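PDB 4DWD: mandelate racemase/muconate lactonizing enzyme, C-terminal domain protein from Paracoccus denitrificans, which binds magnesium and, as a member of the mandelate racemase/muconate lactonizing branch of the enolase superfamily, probably acts as a hydro-lyase. Local coordinates for residues Y219-E224 against T244-E249. Sequence-based numbering, arbitrary orientation. Where two conformers were deposited one is given.
Sequences YSWFEE and TVSAGE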
ATOM      1  N   TYR B 219     -30.137   9.832   4.458  1.00 10.04           N
ATOM      2  CA  TYR B 219     -30.382   8.529   3.830  1.00  9.47           C
ATOM      3  C   TYR B 219     -29.480   7.461   4.439  1.00 10.47           C
ATOM      4  O   TYR B 219     -28.375   7.765   4.909  1.00 11.25           O
ATOM      5  CB  TYR B 219     -30.222   8.598   2.297  1.00  9.42           C
ATOM      6  CG  TYR B 219     -31.488   9.024   1.564  1.00  9.44           C
ATOM      7  CD1 TYR B 219     -32.123  10.241   1.859  1.00  9.15           C
ATOM      8  CD2 TYR B 219     -32.045   8.211   0.569  1.00  8.66           C
ATOM      9  CE1 TYR B 219     -33.289  10.620   1.204  1.00  9.55           C
ATOM     10  CE2 TYR B 219     -33.210   8.579  -0.102  1.00  9.04           C
ATOM     11  CZ  TYR B 219     -33.828   9.786   0.214  1.00  9.21           C
ATOM     12  OH  TYR B 219     -34.989  10.127  -0.453  1.00  9.60           O
ATOM     13  N   SER B 220     -29.956   6.221   4.393  1.00  9.83           N
ATOM     14  CA  SER B 220     -29.256   5.127   5.061  0.50 11.31           C
ATOM     15  C   SER B 220     -28.253   4.388   4.190  1.00 11.38           C
ATOM     16  O   SER B 220     -27.191   3.998   4.673  1.00 13.05           O
ATOM     17  CB  SER B 220     -30.247   4.167   5.712  0.50 12.28           C
ATOM     18  OG  SER B 220     -30.788   4.774   6.868  0.50 13.60           O
ATOM     19  N   TRP B 221     -28.561   4.218   2.915  1.00 10.29           N
ATOM     20  CA  TRP B 221     -27.614   3.586   2.000  1.00  9.81           C
ATOM     21  C   TRP B 221     -27.780   4.088   0.608  1.00  9.06           C
ATOM     22  O   TRP B 221     -28.818   4.674   0.268  1.00  8.88           O
ATOM     23  CB  TRP B 221     -27.641   2.049   2.075  1.00 10.13           C
ATOM     24  CG  TRP B 221     -28.722   1.315   1.337  1.00 10.25           C
ATOM     25  CD1 TRP B 221     -28.631   0.720   0.080  1.00 11.12           C
ATOM     26  CD2 TRP B 221     -30.071   1.027   1.810  1.00 10.88           C
ATOM     27  NE1 TRP B 221     -29.804   0.079  -0.243  1.00 11.12           N
ATOM     28  CE2 TRP B 221     -30.712   0.226   0.767  1.00 11.16           C
ATOM     29  CE3 TRP B 221     -30.781   1.316   2.972  1.00 11.21           C
ATOM     30  CZ2 TRP B 221     -32.021  -0.231   0.891  1.00 11.45           C
ATOM     31  CZ3 TRP B 221     -32.098   0.847   3.083  1.00 12.21           C
ATOM     32  CH2 TRP B 221     -32.698   0.094   2.067  1.00 13.16           C
ATOM     33  N   PHE B 222     -26.751   3.845  -0.199  1.00  9.08           N
ATOM     34  CA  PHE B 222     -26.603   4.408  -1.551  1.00  8.61           C
ATOM     35  C   PHE B 222     -26.116   3.280  -2.442  1.00  8.69           C
ATOM     36  O   PHE B 222     -24.954   2.886  -2.373  1.00  8.84           O
ATOM     37  CB  PHE B 222     -25.586   5.553  -1.469  1.00  8.96           C
ATOM     38  CG  PHE B 222     -25.391   6.371  -2.734  1.00  8.60           C
ATOM     39  CD1 PHE B 222     -26.353   6.455  -3.761  1.00  9.13           C
ATOM     40  CD2 PHE B 222     -24.235   7.151  -2.852  1.00  8.57           C
ATOM     41  CE1 PHE B 222     -26.131   7.273  -4.878  1.00  9.16           C
ATOM     42  CE2 PHE B 222     -24.013   7.953  -3.969  1.00  8.96           C
ATOM     43  CZ  PHE B 222     -24.955   8.025  -4.977  1.00  8.76           C
ATOM     44  N   GLU B 223     -27.030   2.733  -3.244  1.00  9.27           N
ATOM     45  CA  GLU B 223     -26.783   1.512  -3.991  1.00  9.30           C
ATOM     46  C   GLU B 223     -26.298   1.794  -5.408  1.00 10.16           C
ATOM     47  O   GLU B 223     -26.846   2.655  -6.101  1.00 10.21           O
ATOM     48  CB  GLU B 223     -28.074   0.680  -4.002  1.00 10.24           C
ATOM     49  CG  GLU B 223     -27.966  -0.699  -4.624  1.00 11.28           C
ATOM     50  CD  GLU B 223     -29.128  -1.605  -4.250  1.00 14.59           C
ATOM     51  OE1 GLU B 223     -29.779  -1.359  -3.208  1.00 11.87           O
ATOM     52  OE2 GLU B 223     -29.361  -2.589  -4.987  1.00 17.04           O
ATOM     53  N   GLU B 224     -25.271   1.044  -5.821  1.00  9.63           N
ATOM     54  CA  GLU B 224     -24.765   1.050  -7.200  0.50 10.43           C
ATOM     55  C   GLU B 224     -24.571   2.463  -7.787  1.00 10.10           C
ATOM     56  O   GLU B 224     -25.086   2.784  -8.861  1.00 10.00           O
ATOM     57  CB  GLU B 224     -25.655   0.182  -8.105  0.50 12.12           C
ATOM     58  CG  GLU B 224     -25.690  -1.296  -7.724  0.50 16.31           C
ATOM     59  CD  GLU B 224     -24.579  -2.122  -8.362  0.50 17.04           C
ATOM     60  OE1 GLU B 224     -24.024  -1.715  -9.412  0.50 14.55           O
ATOM     61  OE2 GLU B 224     -24.270  -3.205  -7.836  0.50 14.92           O
ATOM     62  N   THR B 244     -23.603   4.583   3.579  1.00  8.72           N
ATOM     63  CA  THR B 244     -23.167   3.240   3.211  1.00  9.52           C
ATOM     64  C   THR B 244     -23.422   2.985   1.741  1.00  9.89           C
ATOM     65  O   THR B 244     -24.572   2.952   1.304  1.00 10.27           O
ATOM     66  CB  THR B 244     -23.920   2.188   4.019  1.00  9.78           C
ATOM     67  OG1 THR B 244     -23.724   2.448   5.410  1.00 10.50           O
ATOM     68  CG2 THR B 244     -23.410   0.773   3.672  1.00 11.59           C
ATOM     69  N   VAL B 245     -22.341   2.822   0.989  1.00  9.67           N
ATOM     70  CA  VAL B 245     -22.417   2.475  -0.417  1.00  9.18           C
ATOM     71  C   VAL B 245     -22.542   0.966  -0.540  1.00  9.53           C
ATOM     72  O   VAL B 245     -21.813   0.218   0.113  1.00 10.12           O
ATOM     73  CB  VAL B 245     -21.191   3.008  -1.172  1.00  9.20           C
ATOM     74  CG1 VAL B 245     -21.097   2.399  -2.571  1.00 10.08           C
ATOM     75  CG2 VAL B 245     -21.260   4.532  -1.229  1.00 10.46           C
ATOM     76  N   SER B 246     -23.508   0.516  -1.340  1.00  9.31           N
ATOM     77  CA  SER B 246     -23.725  -0.919  -1.541  1.00  9.19           C
ATOM     78  C   SER B 246     -23.605  -1.296  -3.007  1.00  9.06           C
ATOM     79  O   SER B 246     -23.848  -0.484  -3.887  1.00  9.36           O
ATOM     80  CB  SER B 246     -25.087  -1.344  -0.968  1.00  9.87           C
ATOM     81  OG  SER B 246     -26.150  -0.758  -1.694  1.00 10.61           O
ATOM     82  N   ALA B 247     -23.219  -2.541  -3.250  1.00  8.59           N
ATOM     83  CA  ALA B 247     -23.110  -3.065  -4.602  1.00  9.95           C
ATOM     84  C   ALA B 247     -23.162  -4.567  -4.489  1.00  9.56           C
ATOM     85  O   ALA B 247     -23.299  -5.098  -3.389  1.00  8.96           O
ATOM     86  CB  ALA B 247     -21.793  -2.621  -5.250  1.00  9.40           C
ATOM     87  N   GLY B 248     -23.044  -5.252  -5.615  1.00  9.57           N
ATOM     88  CA  GLY B 248     -23.047  -6.709  -5.616  1.00 10.25           C
ATOM     89  C   GLY B 248     -24.157  -7.334  -6.433  1.00  9.71           C
ATOM     90  O   GLY B 248     -24.092  -8.512  -6.765  1.00  9.61           O
ATOM     91  N   GLU B 249     -25.172  -6.571  -6.791  1.00  9.64           N
ATOM     92  CA  GLU B 249     -26.284  -7.171  -7.528  0.50 10.09           C
ATOM     93  C   GLU B 249     -25.840  -7.642  -8.909  1.00 10.32           C
ATOM     94  O   GLU B 249     -26.447  -8.528  -9.460  1.00 10.59           O
ATOM     95  CB  GLU B 249     -27.476  -6.227  -7.634  0.50 12.62           C
ATOM     96  CG  GLU B 249     -27.207  -4.954  -8.398  0.50 14.68           C
ATOM     97  CD  GLU B 249     -28.429  -4.479  -9.150  0.50 21.71           C
ATOM     98  OE1 GLU B 249     -28.305  -4.155 -10.350  0.50 25.93           O
ATOM     99  OE2 GLU B 249     -29.514  -4.435  -8.539  0.50 21.62           O
TER
HETATM  100  O   HOH W   1     -26.285  -3.866  -5.441  1.00 13.47           O
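Glu223, at the end of strand 221-223, and Glu249, in the loop that follows strand 244-246, bring their carboxylates close together, the side chains crossing at about a right angle with carboxylate planes 75° apart. Their OE2 atoms stand 4.0 Å from each other, close for like charges. The backbones beneath pair in parallel: Phe222 N donates to Thr244 O, Ser246 N to Phe222 O, and Glu224 N to Ser246 O at 2.8 Å, the last nearly straight at 173°. Strands 221-223 and 244-246 are thus joined as neighbours, with helix 231-240 completing a beta-alpha-beta unit of the barrel domain. On the face carrying Trp221, Glu223 and Ser246, Ser246 OG packs against CA and CB of Glu223, 3.3 Å from CB, and meets the edge of the indole at CD1 (3.4 Å); Gln269 is its hydrogen-bond partner. Glu223 reaches past this hydroxyl with CG anti to the backbone N (chi1 -174°) and an extended chain. Trp221 NE1 donates to Glu223 OE1 at 3.3 Å; OE1 lies in the indole plane and accepts through its anti lone pair, while Lys160 forms a salt bridge to the same oxygen. Further along, Glu224 bends at chi2, and its OE2 accepts Gly248 N at 3.3 Å, nearly along the C-O axis. A water bridges that oxygen to Glu249 N, and Asn200 bonds OE1. An alanine at Glu223 would take away the carboxylate, and would probably leave Trp221 NE1 and Lys160 without this acceptor and the metal site short of a ligand. Glu223, Glu249 and Asp197 form a calcium site seen for this protein; no metal is bound there in this chain, so the gathered acids would be expected to repel one another, an effect that Lys160 and, at Glu249 OE1, Lys84 of a neighbouring subunit probably offset.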